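PDB 4DQN: putative branched-chain amino acid aminotransferase IlvE from Streptococcus mutans, which probably transfers the amino group between isoleucine, leucine or valine and 2-oxoglutarate, using pyridoxal 5'-phosphate as its cofactor. Local coordinates for residues F16-K30 / D146-G158. Residues are numbered along the deposited sequence; the frame is centred on the assembly and turned at random.
Sequences FEYHKLPFRYISYYK and DEYIFTIFAMPVG
Tyr29 and Tyr148 meet in an offset edge-to-face pair, the edge of Tyr148 turned to the face of Tyr29 with the planes at 79°. They lie toward one end of an antiparallel pairing in which strand 24-30 runs between 33-40 and 147-157, in the antiparallel sheet of a class-IV pyridoxal-phosphate aminotransferase. On the side of the sheet that carries Tyr29, Tyr25 and Phe150 follow, Tyr25 CE1 lying 3.8 Å from Phe150 CD2; helix 100-113 packs against Tyr25 and Ile152, and Lys102 bonds the Tyr25 hydroxyl. On the other side, Ile149 spreads its branches: CG1, beside the backbone N (chi1 -70°), touches the Tyr28 ring, while CG2 meets Ile26 CG1 at 3.8 Å. Next to it Thr151 has OG1 turned anti to its own N (chi1 -178°), and this hydroxyl donates to Tyr25 O at 2.7 Å. That carbonyl also accepts from Ile152 N at 3.0 Å, a doubly gripped oxygen.

Before Arg24, in residues 16-23, the chain has not yet entered the pairing, and one water links Ala154 O with His19 O and Leu21 N. Here Pro156 sits over one face of the His19 imidazole, its CG 4.3 Å from the ring centroid, and a second water at the imidazole edge, 2.8 Å from NE2, also bonds Pro156 O. Tyr18 crosses Phe153 at about a right angle, CE1 to CE2 3.6 Å; its hydroxyl hydrogen-bonds, and Arg24 forms a salt bridge with, Glu49 of the second subunit. Direct backbone bonds thus fix the strand register, whereas bridging waters, a CH-pi contact and apolar packing join residues 16-23 to strand 147-157.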
ATOM      1  N   PHE A  16     -18.265  -5.687  14.115  1.00 36.12           N
ATOM      2  CA  PHE A  16     -16.909  -5.200  14.106  1.00 31.00           C
ATOM      3  C   PHE A  16     -16.940  -3.985  13.190  1.00 36.42           C
ATOM      4  O   PHE A  16     -16.948  -4.124  11.968  1.00 35.30           O
ATOM      5  CB  PHE A  16     -15.995  -6.283  13.548  1.00 33.54           C
ATOM      6  CG  PHE A  16     -14.529  -6.019  13.768  1.00 34.84           C
ATOM      7  CD1 PHE A  16     -13.768  -5.405  12.778  1.00 35.92           C
ATOM      8  CD2 PHE A  16     -13.912  -6.408  14.955  1.00 33.60           C
ATOM      9  CE1 PHE A  16     -12.416  -5.161  12.961  1.00 37.16           C
ATOM     10  CE2 PHE A  16     -12.547  -6.175  15.156  1.00 36.30           C
ATOM     11  CZ  PHE A  16     -11.800  -5.542  14.153  1.00 35.23           C
ATOM     12  N   GLU A  17     -17.004  -2.795  13.779  1.00 32.55           N
ATOM     13  CA  GLU A  17     -17.055  -1.566  12.989  1.00 34.97           C
ATOM     14  C   GLU A  17     -16.561  -0.374  13.808  1.00 32.95           C
ATOM     15  O   GLU A  17     -16.433  -0.458  15.028  1.00 27.67           O
ATOM     16  CB  GLU A  17     -18.475  -1.302  12.504  1.00 33.83           C
ATOM     17  CG  GLU A  17     -19.411  -0.830  13.587  1.00 34.68           C
ATOM     18  CD  GLU A  17     -20.833  -0.628  13.082  1.00 42.61           C
ATOM     19  OE1 GLU A  17     -21.747  -0.503  13.928  1.00 42.62           O
ATOM     20  OE2 GLU A  17     -21.036  -0.593  11.848  1.00 44.14           O
ATOM     21  N   TYR A  18     -16.290   0.735  13.130  1.00 28.67           N
ATOM     22  CA  TYR A  18     -15.799   1.936  13.792  1.00 26.12           C
ATOM     23  C   TYR A  18     -16.872   2.552  14.671  1.00 29.79           C
ATOM     24  O   TYR A  18     -18.034   2.614  14.280  1.00 28.49           O
ATOM     25  CB  TYR A  18     -15.377   2.977  12.744  1.00 26.37           C
ATOM     26  CG  TYR A  18     -14.857   4.259  13.379  1.00 29.20           C
ATOM     27  CD1 TYR A  18     -13.582   4.307  13.952  1.00 25.64           C
ATOM     28  CD2 TYR A  18     -15.644   5.409  13.429  1.00 26.82           C
ATOM     29  CE1 TYR A  18     -13.098   5.478  14.545  1.00 24.49           C
ATOM     30  CE2 TYR A  18     -15.169   6.583  14.020  1.00 25.93           C
ATOM     31  CZ  TYR A  18     -13.898   6.607  14.573  1.00 25.69           C
ATOM     32  OH  TYR A  18     -13.434   7.769  15.172  1.00 24.06           O
ATOM     33  N   HIS A  19     -16.463   3.001  15.856  1.00 28.20           N
ATOM     34  CA  HIS A  19     -17.249   3.892  16.700  1.00 31.44           C
ATOM     35  C   HIS A  19     -16.315   5.020  17.088  1.00 28.04           C
ATOM     36  O   HIS A  19     -15.127   4.787  17.312  1.00 24.26           O
ATOM     37  CB  HIS A  19     -17.712   3.180  17.980  1.00 31.65           C
ATOM     38  CG  HIS A  19     -18.522   1.947  17.731  1.00 33.22           C
ATOM     39  ND1 HIS A  19     -19.866   1.867  18.027  1.00 41.04           N
ATOM     40  CD2 HIS A  19     -18.181   0.745  17.208  1.00 30.42           C
ATOM     41  CE1 HIS A  19     -20.319   0.672  17.695  1.00 34.25           C
ATOM     42  NE2 HIS A  19     -19.318  -0.028  17.193  1.00 34.37           N
ATOM     43  N   LYS A  20     -16.838   6.238  17.166  1.00 28.78           N
ATOM     44  CA  LYS A  20     -16.045   7.372  17.643  1.00 29.61           C
ATOM     45  C   LYS A  20     -16.163   7.528  19.156  1.00 31.36           C
ATOM     46  O   LYS A  20     -17.155   8.057  19.658  1.00 30.54           O
ATOM     47  CB  LYS A  20     -16.495   8.656  16.946  1.00 27.74           C
ATOM     48  CG  LYS A  20     -15.644   9.875  17.281  1.00 31.53           C
ATOM     49  CD  LYS A  20     -16.208  11.114  16.580  1.00 37.03           C
ATOM     50  CE  LYS A  20     -15.777  12.379  17.302  1.00 43.51           C
ATOM     51  NZ  LYS A  20     -16.806  13.458  17.171  1.00 58.80           N
ATOM     52  N   LEU A  21     -15.149   7.069  19.880  1.00 27.68           N
ATOM     53  CA  LEU A  21     -15.149   7.130  21.341  1.00 28.20           C
ATOM     54  C   LEU A  21     -14.598   8.478  21.822  1.00 28.59           C
ATOM     55  O   LEU A  21     -13.964   9.195  21.047  1.00 28.08           O
ATOM     56  CB  LEU A  21     -14.346   5.952  21.922  1.00 26.49           C
ATOM     57  CG  LEU A  21     -15.163   4.709  22.324  1.00 30.20           C
ATOM     58  CD1 LEU A  21     -16.088   4.283  21.213  1.00 28.26           C
ATOM     59  CD2 LEU A  21     -14.259   3.539  22.718  1.00 25.92           C
ATOM     60  N   PRO A  22     -14.865   8.851  23.086  1.00 27.99           N
ATOM     61  CA  PRO A  22     -14.425  10.182  23.540  1.00 31.90           C
ATOM     62  C   PRO A  22     -12.921  10.482  23.431  1.00 30.59           C
ATOM     63  O   PRO A  22     -12.591  11.615  23.074  1.00 28.69           O
ATOM     64  CB  PRO A  22     -14.850  10.211  25.014  1.00 32.45           C
ATOM     65  CG  PRO A  22     -16.015   9.281  25.085  1.00 36.97           C
ATOM     66  CD  PRO A  22     -15.711   8.181  24.092  1.00 34.90           C
ATOM     67  N   PHE A  23     -12.035   9.525  23.712  1.00 26.91           N
ATOM     68  CA  PHE A  23     -10.598   9.827  23.739  1.00 28.61           C
ATOM     69  C   PHE A  23      -9.764   8.875  22.886  1.00 28.47           C
ATOM     70  O   PHE A  23     -10.064   7.681  22.829  1.00 25.88           O
ATOM     71  CB  PHE A  23     -10.079   9.782  25.185  1.00 30.20           C
ATOM     72  CG  PHE A  23     -10.747  10.772  26.084  1.00 32.62           C
ATOM     73  CD1 PHE A  23     -10.375  12.114  26.054  1.00 32.45           C
ATOM     74  CD2 PHE A  23     -11.763  10.374  26.936  1.00 34.15           C
ATOM     75  CE1 PHE A  23     -11.009  13.041  26.868  1.00 35.50           C
ATOM     76  CE2 PHE A  23     -12.398  11.294  27.755  1.00 33.81           C
ATOM     77  CZ  PHE A  23     -12.024  12.628  27.718  1.00 35.13           C
ATOM     78  N   ARG A  24      -8.742   9.408  22.206  1.00 25.88           N
ATOM     79  CA  ARG A  24      -7.698   8.579  21.588  1.00 28.53           C
ATOM     80  C   ARG A  24      -6.380   9.106  22.058  1.00 25.31           C
ATOM     81  O   ARG A  24      -6.273  10.280  22.421  1.00 24.96           O
ATOM     82  CB  ARG A  24      -7.605   8.725  20.069  1.00 29.95           C
ATOM     83  CG  ARG A  24      -8.832   8.624  19.284  1.00 40.62           C
ATOM     84  CD  ARG A  24      -9.226   9.978  18.761  1.00 29.07           C
ATOM     85  NE  ARG A  24     -10.232  10.491  19.644  1.00 39.34           N
ATOM     86  CZ  ARG A  24     -11.452   9.996  19.723  1.00 30.90           C
ATOM     87  NH1 ARG A  24     -11.849   8.985  18.939  1.00 28.24           N
ATOM     88  NH2 ARG A  24     -12.284  10.543  20.580  1.00 34.68           N
ATOM     89  N   TYR A  25      -5.363   8.252  22.002  1.00 27.44           N
ATOM     90  CA  TYR A  25      -3.981   8.664  22.221  1.00 23.73           C
ATOM     91  C   TYR A  25      -3.365   9.127  20.902  1.00 25.10           C
ATOM     92  O   TYR A  25      -3.636   8.558  19.841  1.00 23.81           O
ATOM     93  CB  TYR A  25      -3.203   7.471  22.765  1.00 24.67           C
ATOM     94  CG  TYR A  25      -1.704   7.633  22.895  1.00 26.46           C
ATOM     95  CD1 TYR A  25      -0.857   7.475  21.793  1.00 27.59           C
ATOM     96  CD2 TYR A  25      -1.130   7.883  24.126  1.00 25.54           C
ATOM     97  CE1 TYR A  25       0.518   7.590  21.924  1.00 27.59           C
ATOM     98  CE2 TYR A  25       0.245   7.999  24.269  1.00 31.15           C
ATOM     99  CZ  TYR A  25       1.058   7.852  23.171  1.00 30.37           C
ATOM    100  OH  TYR A  25       2.423   7.953  23.331  1.00 33.50           O
ATOM    101  N   ILE A  26      -2.525  10.154  20.967  1.00 25.24           N
ATOM    102  CA  ILE A  26      -1.790  10.604  19.790  1.00 24.93           C
ATOM    103  C   ILE A  26      -0.413  11.121  20.200  1.00 27.35           C
ATOM    104  O   ILE A  26      -0.261  11.780  21.230  1.00 26.26           O
ATOM    105  CB  ILE A  26      -2.573  11.684  18.979  1.00 25.63           C
ATOM    106  CG1 ILE A  26      -1.932  11.909  17.609  1.00 26.16           C
ATOM    107  CG2 ILE A  26      -2.659  13.008  19.754  1.00 26.08           C
ATOM    108  CD1 ILE A  26      -2.832  12.697  16.625  1.00 22.29           C
ATOM    109  N   SER A  27       0.594  10.795  19.397  1.00 24.07           N
ATOM    110  CA  SER A  27       1.967  11.192  19.666  1.00 26.01           C
ATOM    111  C   SER A  27       2.581  11.542  18.324  1.00 28.60           C
ATOM    112  O   SER A  27       2.306  10.870  17.321  1.00 25.22           O
ATOM    113  CB  SER A  27       2.743  10.044  20.326  1.00 26.52           C
ATOM    114  OG  SER A  27       4.092  10.415  20.611  1.00 26.46           O
ATOM    115  N   TYR A  28       3.392  12.595  18.307  1.00 24.86           N
ATOM    116  CA  TYR A  28       4.008  13.071  17.075  1.00 26.59           C
ATOM    117  C   TYR A  28       5.508  12.829  17.109  1.00 28.66           C
ATOM    118  O   TYR A  28       6.151  13.016  18.146  1.00 27.43           O
ATOM    119  CB  TYR A  28       3.732  14.574  16.871  1.00 28.36           C
ATOM    120  CG  TYR A  28       2.269  14.924  16.650  1.00 29.34           C
ATOM    121  CD1 TYR A  28       1.392  15.048  17.723  1.00 30.71           C
ATOM    122  CD2 TYR A  28       1.775  15.149  15.371  1.00 34.22           C
ATOM    123  CE1 TYR A  28       0.055  15.379  17.525  1.00 33.77           C
ATOM    124  CE2 TYR A  28       0.432  15.489  15.164  1.00 32.24           C
ATOM    125  CZ  TYR A  28      -0.411  15.595  16.248  1.00 33.95           C
ATOM    126  OH  TYR A  28      -1.738  15.920  16.060  1.00 40.78           O
ATOM    127  N   TYR A  29       6.065  12.402  15.976  1.00 26.28           N
ATOM    128  CA  TYR A  29       7.509  12.250  15.845  1.00 26.43           C
ATOM    129  C   TYR A  29       8.021  13.391  14.974  1.00 29.82           C
ATOM    130  O   TYR A  29       7.569  13.578  13.844  1.00 28.93           O
ATOM    131  CB  TYR A  29       7.824  10.897  15.210  1.00 26.42           C
ATOM    132  CG  TYR A  29       9.284  10.529  15.065  1.00 26.56           C
ATOM    133  CD1 TYR A  29      10.032  10.975  13.980  1.00 28.69           C
ATOM    134  CD2 TYR A  29       9.895   9.679  15.976  1.00 27.12           C
ATOM    135  CE1 TYR A  29      11.365  10.610  13.832  1.00 31.12           C
ATOM    136  CE2 TYR A  29      11.231   9.301  15.835  1.00 29.46           C
ATOM    137  CZ  TYR A  29      11.955   9.774  14.756  1.00 31.94           C
ATOM    138  OH  TYR A  29      13.278   9.408  14.600  1.00 33.86           O
ATOM    139  N   LYS A  30       8.941  14.172  15.528  1.00 28.22           N
ATOM    140  CA  LYS A  30       9.599  15.264  14.817  1.00 32.33           C
ATOM    141  C   LYS A  30      11.044  15.351  15.294  1.00 32.67           C
ATOM    142  O   LYS A  30      11.334  15.040  16.449  1.00 34.68           O
ATOM    143  CB  LYS A  30       8.898  16.605  15.097  1.00 36.73           C
ATOM    144  CG  LYS A  30       7.388  16.597  14.865  1.00 41.65           C
ATOM    145  CD  LYS A  30       6.738  17.950  15.145  1.00 46.23           C
ATOM    146  CE  LYS A  30       5.219  17.792  15.268  1.00 45.70           C
ATOM    147  NZ  LYS A  30       4.471  19.076  15.160  1.00 47.02           N
ATOM    148  N   ASP A 146       9.866  12.635   7.389  1.00 31.08           N
ATOM    149  CA  ASP A 146      10.608  12.874   8.621  1.00 35.22           C
ATOM    150  C   ASP A 146       9.705  13.262   9.789  1.00 34.10           C
ATOM    151  O   ASP A 146      10.179  13.461  10.913  1.00 35.81           O
ATOM    152  CB  ASP A 146      11.806  13.821   8.442  1.00 42.65           C
ATOM    153  CG  ASP A 146      11.447  15.110   7.772  1.00 48.42           C
ATOM    154  OD1 ASP A 146      10.302  15.598   7.949  1.00 50.20           O
ATOM    155  OD2 ASP A 146      12.332  15.651   7.069  1.00 56.52           O
ATOM    156  N   GLU A 147       8.400  13.322   9.524  1.00 25.84           N
ATOM    157  CA  GLU A 147       7.396  13.499  10.584  1.00 29.10           C
ATOM    158  C   GLU A 147       6.440  12.306  10.608  1.00 26.02           C
ATOM    159  O   GLU A 147       6.041  11.813   9.556  1.00 25.05           O
ATOM    160  CB  GLU A 147       6.595  14.790  10.358  1.00 32.31           C
ATOM    161  CG  GLU A 147       7.422  16.075  10.467  1.00 34.59           C
ATOM    162  CD  GLU A 147       6.615  17.315  10.120  1.00 44.19           C
ATOM    163  OE1 GLU A 147       5.434  17.394  10.525  1.00 42.46           O
ATOM    164  OE2 GLU A 147       7.155  18.205   9.427  1.00 50.54           O
ATOM    165  N   TYR A 148       6.077  11.830  11.797  1.00 24.71           N
ATOM    166  CA  TYR A 148       5.162  10.695  11.896  1.00 23.75           C
ATOM    167  C   TYR A 148       4.113  10.921  12.960  1.00 24.04           C
ATOM    168  O   TYR A 148       4.334  11.667  13.925  1.00 24.75           O
ATOM    169  CB  TYR A 148       5.938   9.403  12.201  1.00 24.98           C
ATOM    170  CG  TYR A 148       6.868   9.032  11.072  1.00 25.21           C
ATOM    171  CD1 TYR A 148       8.123   9.617  10.964  1.00 25.76           C
ATOM    172  CD2 TYR A 148       6.473   8.119  10.093  1.00 25.83           C
ATOM    173  CE1 TYR A 148       8.974   9.306   9.911  1.00 26.23           C
ATOM    174  CE2 TYR A 148       7.314   7.789   9.031  1.00 25.43           C
ATOM    175  CZ  TYR A 148       8.566   8.383   8.958  1.00 28.95           C
ATOM    176  OH  TYR A 148       9.411   8.071   7.925  1.00 28.52           O
ATOM    177  N   ILE A 149       2.965  10.274  12.784  1.00 24.82           N
ATOM    178  CA  ILE A 149       1.956  10.219  13.843  1.00 23.17           C
ATOM    179  C   ILE A 149       1.802   8.795  14.321  1.00 22.57           C
ATOM    180  O   ILE A 149       1.727   7.886  13.505  1.00 23.02           O
ATOM    181  CB  ILE A 149       0.590  10.743  13.342  1.00 24.68           C
ATOM    182  CG1 ILE A 149       0.672  12.254  13.107  1.00 23.92           C
ATOM    183  CG2 ILE A 149      -0.516  10.465  14.368  1.00 22.94           C
ATOM    184  CD1 ILE A 149      -0.604  12.862  12.538  1.00 25.66           C
ATOM    185  N   PHE A 150       1.771   8.599  15.643  1.00 22.39           N
ATOM    186  CA  PHE A 150       1.332   7.336  16.224  1.00 22.65           C
ATOM    187  C   PHE A 150       0.071   7.612  17.029  1.00 22.50           C
ATOM    188  O   PHE A 150       0.074   8.434  17.952  1.00 24.87           O
ATOM    189  CB  PHE A 150       2.423   6.713  17.113  1.00 21.88           C
ATOM    190  CG  PHE A 150       1.982   5.444  17.828  1.00 23.87           C
ATOM    191  CD1 PHE A 150       1.602   4.309  17.107  1.00 22.93           C
ATOM    192  CD2 PHE A 150       1.958   5.387  19.216  1.00 23.93           C
ATOM    193  CE1 PHE A 150       1.191   3.130  17.777  1.00 23.74           C
ATOM    194  CE2 PHE A 150       1.555   4.219  19.897  1.00 25.61           C
ATOM    195  CZ  PHE A 150       1.175   3.090  19.175  1.00 24.86           C
ATOM    196  N   THR A 151      -1.021   6.950  16.660  1.00 23.23           N
ATOM    197  CA  THR A 151      -2.276   7.136  17.369  1.00 24.44           C
ATOM    198  C   THR A 151      -2.922   5.794  17.704  1.00 25.60           C
ATOM    199  O   THR A 151      -2.786   4.829  16.953  1.00 23.35           O
ATOM    200  CB  THR A 151      -3.246   8.048  16.560  1.00 25.60           C
ATOM    201  OG1 THR A 151      -4.458   8.248  17.296  1.00 25.83           O
ATOM    202  CG2 THR A 151      -3.571   7.454  15.173  1.00 21.78           C
ATOM    203  N   ILE A 152      -3.581   5.716  18.858  1.00 25.91           N
ATOM    204  CA  ILE A 152      -4.418   4.554  19.150  1.00 24.19           C
ATOM    205  C   ILE A 152      -5.826   5.015  19.466  1.00 24.78           C
ATOM    206  O   ILE A 152      -6.044   5.756  20.437  1.00 24.18           O
ATOM    207  CB  ILE A 152      -3.914   3.732  20.357  1.00 22.97           C
ATOM    208  CG1 ILE A 152      -2.431   3.348  20.207  1.00 22.11           C
ATOM    209  CG2 ILE A 152      -4.770   2.474  20.534  1.00 23.16           C
ATOM    210  CD1 ILE A 152      -1.903   2.450  21.367  1.00 22.54           C
ATOM    211  N   PHE A 153      -6.782   4.578  18.648  1.00 22.02           N
ATOM    212  CA  PHE A 153      -8.192   4.796  18.940  1.00 23.54           C
ATOM    213  C   PHE A 153      -8.896   3.463  19.186  1.00 25.24           C
ATOM    214  O   PHE A 153      -8.337   2.397  18.900  1.00 23.17           O
ATOM    215  CB  PHE A 153      -8.897   5.635  17.859  1.00 23.36           C
ATOM    216  CG  PHE A 153      -8.850   5.056  16.467  1.00 23.92           C
ATOM    217  CD1 PHE A 153      -7.783   5.341  15.619  1.00 24.59           C
ATOM    218  CD2 PHE A 153      -9.910   4.300  15.979  1.00 23.37           C
ATOM    219  CE1 PHE A 153      -7.748   4.839  14.326  1.00 24.00           C
ATOM    220  CE2 PHE A 153      -9.886   3.782  14.685  1.00 24.62           C
ATOM    221  CZ  PHE A 153      -8.808   4.061  13.846  1.00 23.35           C
ATOM    222  N   ALA A 154     -10.098   3.523  19.756  1.00 23.46           N
ATOM    223  CA  ALA A 154     -10.765   2.318  20.249  1.00 24.88           C
ATOM    224  C   ALA A 154     -12.247   2.266  19.910  1.00 25.80           C
ATOM    225  O   ALA A 154     -12.883   3.291  19.659  1.00 26.49           O
ATOM    226  CB  ALA A 154     -10.566   2.183  21.764  1.00 27.81           C
ATOM    227  N   MET A 155     -12.803   1.058  19.919  1.00 25.50           N
ATOM    228  CA  MET A 155     -14.221   0.873  19.653  1.00 28.73           C
ATOM    229  C   MET A 155     -14.648  -0.473  20.213  1.00 27.34           C
ATOM    230  O   MET A 155     -13.899  -1.454  20.151  1.00 28.28           O
ATOM    231  CB  MET A 155     -14.517   0.934  18.149  1.00 27.40           C
ATOM    232  CG  MET A 155     -13.870  -0.185  17.345  1.00 25.84           C
ATOM    233  SD  MET A 155     -12.964   0.423  15.907  1.00 30.27           S
ATOM    234  CE  MET A 155     -11.566   1.231  16.711  1.00 25.64           C
ATOM    235  N   PRO A 156     -15.853  -0.526  20.787  1.00 26.40           N
ATOM    236  CA  PRO A 156     -16.330  -1.820  21.276  1.00 27.46           C
ATOM    237  C   PRO A 156     -16.725  -2.716  20.095  1.00 30.32           C
ATOM    238  O   PRO A 156     -17.337  -2.221  19.139  1.00 31.23           O
ATOM    239  CB  PRO A 156     -17.549  -1.433  22.118  1.00 28.45           C
ATOM    240  CG  PRO A 156     -18.057  -0.161  21.487  1.00 32.81           C
ATOM    241  CD  PRO A 156     -16.803   0.571  21.051  1.00 29.01           C
ATOM    242  N   VAL A 157     -16.352  -3.996  20.128  1.00 30.51           N
ATOM    243  CA  VAL A 157     -16.738  -4.905  19.045  1.00 30.05           C
ATOM    244  C   VAL A 157     -17.425  -6.139  19.621  1.00 34.81           C
ATOM    245  O   VAL A 157     -17.177  -6.499  20.766  1.00 33.97           O
ATOM    246  CB  VAL A 157     -15.529  -5.313  18.156  1.00 31.28           C
ATOM    247  CG1 VAL A 157     -14.903  -4.072  17.500  1.00 28.07           C
ATOM    248  CG2 VAL A 157     -14.477  -6.080  18.953  1.00 30.50           C
ATOM    249  N   GLY A 158     -18.290  -6.778  18.840  1.00 39.10           N
ATOM    250  CA  GLY A 158     -19.078  -7.885  19.354  1.00 41.24           C
ATOM    251  C   GLY A 158     -18.338  -9.207  19.318  1.00 45.41           C
ATOM    252  O   GLY A 158     -17.257  -9.301  18.720  1.00 41.29           O
TER
HETATM  253  O   HOH W   1     -18.465  -2.576  16.593  1.00 32.25           O
HETATM  254  O   HOH W   2     -12.926   5.718  18.527  1.00 23.95           O
HETATM  255  O   HOH W   3     -10.782   6.264  20.674  1.00 25.94           O